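Local coordinates for uncharacterized protein TP-0789 domain-containing protein (Desulfovibrio piger ATCC 29098, PDB 4Z48) that is of unknown function but has a LolA-like fold and may bind a lipid or other hydrophobic ligand, at residues 190-196 against 209-215; 33-37 against 114-119; 77-81 against 238-244. The contacts are given in a common frame with arbitrary orientation. Numbering follows the deposited sequence.

Contact 1 (190-196 against 209-215)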
# COMPACT_ATOMS: atom_id res chain seq x y z
N VAL A 190 -14.29 -6.66 -4.50
CA VAL A 190 -14.38 -5.20 -4.34
C VAL A 190 -13.23 -4.48 -5.10
O VAL A 190 -13.42 -3.34 -5.58
CB VAL A 190 -14.48 -4.75 -2.83
CG1 VAL A 190 -13.23 -5.09 -2.03
CG2 VAL A 190 -14.81 -3.27 -2.71
N LYS A 191 -12.05 -5.12 -5.19
CA LYS A 191 -10.93 -4.48 -5.88
C LYS A 191 -10.08 -5.49 -6.59
O LYS A 191 -9.84 -6.60 -6.08
CB LYS A 191 -10.02 -3.65 -4.93
CG LYS A 191 -10.66 -2.65 -4.07
CD LYS A 191 -9.64 -1.68 -3.58
CE LYS A 191 -10.38 -0.76 -2.68
NZ LYS A 191 -9.49 0.25 -2.09
N LYS A 192 -9.59 -5.09 -7.77
CA LYS A 192 -8.63 -5.87 -8.57
C LYS A 192 -7.35 -5.03 -8.69
O LYS A 192 -7.42 -3.89 -9.13
CB LYS A 192 -9.18 -6.26 -9.97
CG LYS A 192 -10.36 -7.21 -9.97
CD LYS A 192 -10.48 -7.89 -11.34
CE LYS A 192 -11.81 -7.67 -12.03
NZ LYS A 192 -12.00 -8.57 -13.22
N LEU A 193 -6.22 -5.56 -8.24
CA LEU A 193 -4.93 -4.87 -8.28
C LEU A 193 -4.01 -5.55 -9.27
O LEU A 193 -3.98 -6.78 -9.33
CB LEU A 193 -4.26 -4.82 -6.91
CG LEU A 193 -4.92 -3.98 -5.81
CD1 LEU A 193 -6.19 -4.65 -5.27
CD2 LEU A 193 -3.95 -3.82 -4.64
N PHE A 194 -3.31 -4.74 -10.07
CA PHE A 194 -2.33 -5.17 -11.05
C PHE A 194 -1.06 -4.44 -10.77
O PHE A 194 -1.02 -3.22 -10.83
CB PHE A 194 -2.82 -4.90 -12.49
CG PHE A 194 -4.14 -5.54 -12.85
CD1 PHE A 194 -5.34 -4.89 -12.58
CD2 PHE A 194 -4.18 -6.81 -13.42
CE1 PHE A 194 -6.56 -5.48 -12.92
CE2 PHE A 194 -5.40 -7.40 -13.76
CZ PHE A 194 -6.59 -6.73 -13.50
N PHE A 195 -0.02 -5.18 -10.43
CA PHE A 195 1.30 -4.65 -10.14
C PHE A 195 2.02 -4.83 -11.50
O PHE A 195 2.70 -5.82 -11.74
CB PHE A 195 1.88 -5.41 -8.92
CG PHE A 195 1.03 -5.37 -7.66
CD1 PHE A 195 -0.04 -6.26 -7.48
CD2 PHE A 195 1.34 -4.51 -6.61
CE1 PHE A 195 -0.83 -6.24 -6.32
CE2 PHE A 195 0.56 -4.50 -5.43
CZ PHE A 195 -0.54 -5.35 -5.31
N SER A 196 1.73 -3.91 -12.43
CA SER A 196 2.05 -3.96 -13.85
C SER A 196 3.52 -3.67 -14.21
O SER A 196 3.90 -3.82 -15.39
CB SER A 196 1.13 -3.03 -14.63
OG SER A 196 1.11 -1.71 -14.09
N GLN A 209 4.61 0.51 -10.87
CA GLN A 209 3.42 0.86 -11.62
C GLN A 209 2.29 -0.05 -11.14
O GLN A 209 2.51 -1.23 -10.88
CB GLN A 209 3.63 0.79 -13.13
CG GLN A 209 2.44 1.32 -13.92
CD GLN A 209 2.58 0.98 -15.38
OE1 GLN A 209 2.35 -0.16 -15.81
NE2 GLN A 209 2.90 1.98 -16.20
N MSE A 210 1.12 0.53 -10.96
CA MSE A 210 -0.05 -0.20 -10.49
C MSE A 210 -1.33 0.24 -11.16
O MSE A 210 -1.52 1.43 -11.42
CB MSE A 210 -0.21 0.07 -9.00
CG MSE A 210 0.57 -0.83 -8.09
SE MSE A 210 -0.27 -0.49 -6.38
CE MSE A 210 -1.62 -1.84 -6.48
N ARG A 211 -2.23 -0.71 -11.41
CA ARG A 211 -3.59 -0.40 -11.86
C ARG A 211 -4.52 -0.96 -10.76
O ARG A 211 -4.36 -2.12 -10.34
CB ARG A 211 -3.87 -0.96 -13.28
CG ARG A 211 -5.29 -0.69 -13.74
CD ARG A 211 -5.51 -1.39 -15.05
NE ARG A 211 -6.89 -1.31 -15.48
CZ ARG A 211 -7.35 -0.53 -16.45
NH1 ARG A 211 -6.52 0.26 -17.13
NH2 ARG A 211 -8.64 -0.54 -16.76
N VAL A 212 -5.42 -0.12 -10.20
CA VAL A 212 -6.34 -0.56 -9.16
C VAL A 212 -7.75 -0.30 -9.68
O VAL A 212 -8.08 0.83 -10.01
CB VAL A 212 -6.08 0.16 -7.81
CG1 VAL A 212 -7.04 -0.33 -6.73
CG2 VAL A 212 -4.62 0.01 -7.37
N GLU A 213 -8.56 -1.36 -9.78
CA GLU A 213 -9.90 -1.31 -10.32
C GLU A 213 -10.94 -1.61 -9.25
O GLU A 213 -10.76 -2.49 -8.42
CB GLU A 213 -10.06 -2.35 -11.46
CG GLU A 213 -9.16 -2.20 -12.68
CD GLU A 213 -9.23 -3.35 -13.68
OE1 GLU A 213 -10.00 -4.31 -13.44
OE2 GLU A 213 -8.55 -3.27 -14.72
N ARG A 214 -12.01 -0.82 -9.25
CA ARG A 214 -13.17 -1.07 -8.38
C ARG A 214 -14.29 -1.39 -9.34
O ARG A 214 -14.87 -0.47 -9.92
CB ARG A 214 -13.47 0.12 -7.44
CG ARG A 214 -12.49 0.13 -6.24
CD ARG A 214 -12.91 1.11 -5.18
NE ARG A 214 -13.05 2.45 -5.74
CZ ARG A 214 -13.67 3.47 -5.14
NH1 ARG A 214 -14.27 3.30 -3.96
NH2 ARG A 214 -13.71 4.66 -5.72
N PRO A 215 -14.52 -2.70 -9.61
CA PRO A 215 -15.57 -3.08 -10.59
C PRO A 215 -16.97 -2.57 -10.21
O PRO A 215 -17.76 -2.23 -11.09
CB PRO A 215 -15.51 -4.62 -10.60
CG PRO A 215 -14.83 -5.02 -9.30
CD PRO A 215 -13.84 -3.90 -9.05
O HOH W 1 3.97 -1.30 -17.64
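Strands 190-196 and 209-214 run antiparallel, with 164° between their directions and axes 4.6 Å apart at closest approach. Two hydrogen-bonded pairs join them. Lys192 N donates to Glu213 O and Glu213 N to Lys192 O, both at 2.9 Å; Phe194 N donates to Arg211 O and Arg211 N to Phe194 O, both at 2.8 Å. Leu193 and Met210 bond through their backbones to the outer neighbours, Ala180 and Ile223. Ser196 OG donates to Gln209 OE1 (2.6 Å), which accepts from a water at 2.7 Å, while the side-chain NE2 of Gln209 is hydrogen-bonded to Asp224. On the face bearing Lys192 and Phe194, Arg211 NE forms a salt bridge with Glu213 OE2 (2.7 Å), charges suited to a partly exposed surface. The other face carries an apolar patch of Leu193, Val212, Phe195 and selenomethionine Met210, whose CE lies 3.6 Å from Leu193 CD2 and over the Phe195 ring, 4.0 Å from its centroid, a CH-pi contact. At its margin Lys191 and Arg214 have their charges answered by Asp123 and Asp118. This is a beta hairpin, with a classic bulge where Val190 and Lys191 both face Tyr182, in the curved antiparallel sheet of a LolA-like fold.

Contact 2 (33-37 against 114-119)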
# COMPACT_ATOMS: atom_id res chain seq x y z
N VAL A 33 2.69 9.84 -10.21
CA VAL A 33 1.54 10.45 -10.89
C VAL A 33 0.43 9.40 -10.85
O VAL A 33 0.67 8.23 -11.19
CB VAL A 33 1.84 10.95 -12.33
CG1 VAL A 33 0.54 11.34 -13.04
CG2 VAL A 33 2.78 12.15 -12.31
N MSE A 34 -0.76 9.81 -10.43
CA MSE A 34 -1.95 8.97 -10.32
C MSE A 34 -3.01 9.52 -11.26
O MSE A 34 -3.23 10.73 -11.31
CB MSE A 34 -2.40 8.95 -8.85
CG MSE A 34 -3.84 8.61 -8.61
SE MSE A 34 -4.19 9.00 -6.69
CE MSE A 34 -3.43 7.56 -5.95
N SER A 35 -3.62 8.64 -12.04
CA SER A 35 -4.70 8.99 -12.95
C SER A 35 -5.93 8.13 -12.59
O SER A 35 -5.87 6.90 -12.61
CB SER A 35 -4.24 8.80 -14.40
OG SER A 35 -5.30 9.03 -15.31
N ILE A 36 -7.02 8.79 -12.19
CA ILE A 36 -8.27 8.17 -11.79
C ILE A 36 -9.30 8.33 -12.89
O ILE A 36 -9.67 9.47 -13.24
CB ILE A 36 -8.77 8.82 -10.46
CG1 ILE A 36 -7.64 8.90 -9.40
CG2 ILE A 36 -9.97 8.04 -9.91
CD1 ILE A 36 -7.84 9.93 -8.30
N ASN A 37 -9.82 7.19 -13.40
CA ASN A 37 -10.81 7.22 -14.49
C ASN A 37 -12.17 6.75 -14.02
O ASN A 37 -12.32 5.62 -13.60
CB ASN A 37 -10.33 6.39 -15.68
CG ASN A 37 -11.11 6.60 -16.97
OD1 ASN A 37 -12.33 6.37 -17.06
ND2 ASN A 37 -10.39 6.96 -18.03
N PHE A 114 -9.07 7.17 -0.91
CA PHE A 114 -7.89 8.00 -0.75
C PHE A 114 -7.81 8.96 -1.94
O PHE A 114 -7.58 8.50 -3.04
CB PHE A 114 -6.61 7.14 -0.63
CG PHE A 114 -5.29 7.86 -0.66
CD1 PHE A 114 -4.83 8.55 0.46
CD2 PHE A 114 -4.51 7.88 -1.82
CE1 PHE A 114 -3.58 9.19 0.44
CE2 PHE A 114 -3.30 8.57 -1.87
CZ PHE A 114 -2.84 9.22 -0.74
N MSE A 115 -8.09 10.26 -1.72
CA MSE A 115 -7.96 11.32 -2.76
C MSE A 115 -8.80 11.05 -4.01
O MSE A 115 -8.37 11.33 -5.14
CB MSE A 115 -6.49 11.50 -3.13
CG MSE A 115 -5.62 11.89 -1.94
SE MSE A 115 -6.09 13.65 -1.36
CE MSE A 115 -5.27 14.62 -2.93
N ARG A 116 -10.03 10.52 -3.77
CA ARG A 116 -11.05 10.16 -4.75
C ARG A 116 -10.58 9.03 -5.68
O ARG A 116 -11.24 8.77 -6.70
CB ARG A 116 -11.53 11.38 -5.55
CG ARG A 116 -12.09 12.46 -4.61
CD ARG A 116 -12.35 13.76 -5.31
NE ARG A 116 -13.41 13.65 -6.30
CZ ARG A 116 -13.85 14.69 -7.01
NH1 ARG A 116 -13.31 15.90 -6.83
NH2 ARG A 116 -14.82 14.53 -7.89
N SER A 117 -9.45 8.36 -5.34
CA SER A 117 -8.91 7.25 -6.12
C SER A 117 -9.58 5.92 -5.76
O SER A 117 -10.45 5.86 -4.88
CB SER A 117 -7.39 7.12 -5.95
OG SER A 117 -7.06 6.50 -4.72
N ASP A 118 -9.13 4.84 -6.44
CA ASP A 118 -9.61 3.48 -6.20
C ASP A 118 -8.86 2.84 -5.04
O ASP A 118 -9.23 1.75 -4.61
CB ASP A 118 -9.55 2.67 -7.47
CG ASP A 118 -10.60 3.20 -8.43
OD1 ASP A 118 -11.76 2.90 -8.23
OD2 ASP A 118 -10.26 4.07 -9.28
N LEU A 119 -7.92 3.58 -4.45
CA LEU A 119 -7.24 3.15 -3.22
C LEU A 119 -8.02 3.68 -2.01
O LEU A 119 -8.53 4.80 -2.09
CB LEU A 119 -5.82 3.75 -3.19
CG LEU A 119 -4.71 3.13 -4.02
CD1 LEU A 119 -4.91 3.35 -5.51
CD2 LEU A 119 -3.40 3.82 -3.68
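Along strand 33-37, alternate side chains point at the loop 114-119, and two of them carry the contact. The first is selenomethionine Met34, whose flexible side chain follows the loop: SE lies 3.8 Å from Ser117 CB, and CE reaches the edge of the Phe114 ring, 4.2 Å from Phe114 CE2, and also touches Leu119. Two residues on, Ile36 points the same way. Its branched side chain suits the turn backbone: Ile36 CD1 is 3.6 Å from Ser117 CA and 3.5 Å from Met115 O, while Ile36 CG2 lies 3.5 Å from Arg116 O. No hydrogen bond joins the segments; the loop is held by its own bonds and by others, such as Arg45 to Met115 O. Ser117 N donates to Phe114 O (3.0 Å), closing a type I' turn with Met115 and Arg116 in left-handed conformation. Ser117 OG donates to Phe114 O at 2.7 Å and accepts from Leu119 N at 3.1 Å, and Phe114 N donates to Leu119 O (2.7 Å). Asp118, buried beside Ile36, has its carboxylate met by Thr221, Ser219 and Arg214. A type I' turn running into an ST turn at Ser117 thus sets the loop between strands 101-104 and 133-143 against the curved LolA-like sheet.

Contact 3 (77-81 against 238-244)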
# COMPACT_ATOMS: atom_id res chain seq x y z
N LYS A 77 -1.13 16.88 2.57
CA LYS A 77 -0.12 16.03 3.16
C LYS A 77 -0.76 14.95 4.03
O LYS A 77 -1.67 15.24 4.80
CB LYS A 77 0.87 16.84 4.01
CG LYS A 77 1.75 17.83 3.25
CD LYS A 77 2.49 18.69 4.25
CE LYS A 77 3.61 19.47 3.65
NZ LYS A 77 4.50 20.04 4.69
N TYR A 78 -0.28 13.72 3.88
CA TYR A 78 -0.66 12.57 4.71
C TYR A 78 0.52 12.13 5.52
O TYR A 78 1.59 11.91 4.96
CB TYR A 78 -1.18 11.40 3.89
CG TYR A 78 -2.55 11.61 3.32
CD1 TYR A 78 -2.74 12.40 2.18
CD2 TYR A 78 -3.66 10.98 3.88
CE1 TYR A 78 -4.01 12.58 1.64
CE2 TYR A 78 -4.93 11.15 3.34
CZ TYR A 78 -5.09 11.93 2.20
OH TYR A 78 -6.35 12.09 1.66
N LEU A 79 0.34 12.01 6.85
CA LEU A 79 1.37 11.52 7.76
C LEU A 79 0.91 10.13 8.26
O LEU A 79 -0.20 10.01 8.76
CB LEU A 79 1.63 12.49 8.93
CG LEU A 79 2.69 12.07 9.98
CD1 LEU A 79 4.04 11.77 9.34
CD2 LEU A 79 2.87 13.16 11.01
N VAL A 80 1.72 9.08 8.05
CA VAL A 80 1.32 7.74 8.46
C VAL A 80 2.38 7.18 9.40
O VAL A 80 3.56 7.21 9.07
CB VAL A 80 1.08 6.77 7.27
CG1 VAL A 80 0.53 5.43 7.76
CG2 VAL A 80 0.20 7.38 6.17
N TRP A 81 1.95 6.72 10.58
CA TRP A 81 2.77 6.02 11.58
C TRP A 81 2.23 4.60 11.64
O TRP A 81 1.18 4.35 12.26
CB TRP A 81 2.72 6.72 12.94
CG TRP A 81 3.36 8.07 13.01
CD1 TRP A 81 4.01 8.74 12.01
CD2 TRP A 81 3.37 8.94 14.15
NE1 TRP A 81 4.44 9.97 12.46
CE2 TRP A 81 4.06 10.11 13.77
CE3 TRP A 81 2.88 8.82 15.47
CZ2 TRP A 81 4.27 11.17 14.66
CZ3 TRP A 81 3.08 9.87 16.35
CH2 TRP A 81 3.76 11.03 15.94
N TYR A 238 10.70 14.96 8.73
CA TYR A 238 9.65 14.70 7.74
C TYR A 238 8.48 13.93 8.35
O TYR A 238 7.39 13.95 7.79
CB TYR A 238 10.20 13.85 6.59
CG TYR A 238 11.06 14.55 5.57
CD1 TYR A 238 10.49 15.32 4.56
CD2 TYR A 238 12.43 14.33 5.52
CE1 TYR A 238 11.28 15.93 3.59
CE2 TYR A 238 13.23 14.92 4.54
CZ TYR A 238 12.65 15.72 3.57
OH TYR A 238 13.43 16.31 2.61
N PHE A 239 8.74 13.19 9.44
CA PHE A 239 7.75 12.28 10.03
C PHE A 239 7.19 12.77 11.37
O PHE A 239 6.48 12.02 12.04
CB PHE A 239 8.37 10.86 10.14
CG PHE A 239 9.12 10.51 8.87
CD1 PHE A 239 8.43 10.15 7.71
CD2 PHE A 239 10.50 10.61 8.82
CE1 PHE A 239 9.12 9.86 6.53
CE2 PHE A 239 11.19 10.36 7.63
CZ PHE A 239 10.49 9.98 6.50
N GLU A 240 7.47 14.03 11.73
CA GLU A 240 6.93 14.60 12.96
C GLU A 240 5.59 15.24 12.65
O GLU A 240 5.40 15.76 11.54
CB GLU A 240 7.89 15.62 13.57
CG GLU A 240 9.02 14.99 14.37
CD GLU A 240 10.22 15.89 14.61
OE1 GLU A 240 10.04 17.13 14.68
OE2 GLU A 240 11.34 15.35 14.74
N HIS A 241 4.69 15.23 13.64
CA HIS A 241 3.35 15.81 13.50
C HIS A 241 3.42 17.27 13.01
O HIS A 241 2.54 17.69 12.26
CB HIS A 241 2.54 15.68 14.80
CG HIS A 241 1.07 15.73 14.57
ND1 HIS A 241 0.33 16.85 14.90
CD2 HIS A 241 0.25 14.82 13.98
CE1 HIS A 241 -0.92 16.58 14.54
NE2 HIS A 241 -1.01 15.38 13.97
N SER A 242 4.55 17.98 13.34
CA SER A 242 4.89 19.35 12.93
C SER A 242 5.12 19.51 11.42
O SER A 242 4.94 20.61 10.90
CB SER A 242 6.13 19.84 13.67
OG SER A 242 7.30 19.09 13.36
N ALA A 243 5.51 18.43 10.70
CA ALA A 243 5.71 18.47 9.24
C ALA A 243 4.36 18.72 8.51
O ALA A 243 4.37 19.14 7.34
CB ALA A 243 6.35 17.18 8.76
N LEU A 244 3.22 18.48 9.20
CA LEU A 244 1.88 18.67 8.63
C LEU A 244 1.54 20.16 8.51
O LEU A 244 1.58 20.66 7.39
CB LEU A 244 0.81 17.88 9.40
CG LEU A 244 0.88 16.36 9.23
CD1 LEU A 244 0.01 15.66 10.23
CD2 LEU A 244 0.48 15.94 7.83
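A side-chain-to-backbone contact fastens the C-terminal loop 238-244 onto strand 77-82, near one end of the sheet. Two hydrogen bonds mark its ends: Lys77 NZ donates to Ala243 O (2.8 Å) and Trp81 NE1 donates to Phe239 O (2.9 Å). A long lysine and a broad indole suit these places because each carries a donor across to a carbonyl of the irregular loop. Between them Leu79 fills the gap with its branched apolar side chain: Leu79 CD1 is 3.6 Å from Phe239 O, Leu79 CD2 is 3.7 Å from His241 CA, and Leu79 CB meets Leu244 CD1 at 3.8 Å. The loop is tightened by Ala243 N, bonded to Glu240 O at 2.8 Å, and Leu244 N, bonded to His241 O at 3.2 Å. The CA-to-CB bond of Tyr78 points away from the loop, and its ring meets that of Phe114. The flanking strands take part as well: Tyr62 of strand 60-69 stacks on Trp81, while Trp93 of strand 91-96 meets Trp81 and His241 edge-to-face.

After the N-terminal helix 8-20, the chain enters strand 27-38, where contact 2 opens, and then strand 77-82, where contact 3 opens. Contact 2 closes first, at 114-119, so the two cross. Contact 1 follows in series, as the hairpin of strands 189-201 and 204-214, and lies nested inside the long loop that contact 3 closes at 238-244. All three reach the same sheet. Contacts 1 and 2, centres 11 Å apart, meet through Arg214 and Asp118; contacts 2 and 3 meet where Phe114 and Met115 pack on Tyr78. The 114-119 loop therefore connects contact 1 with contact 3, whose centres stand 27 Å apart.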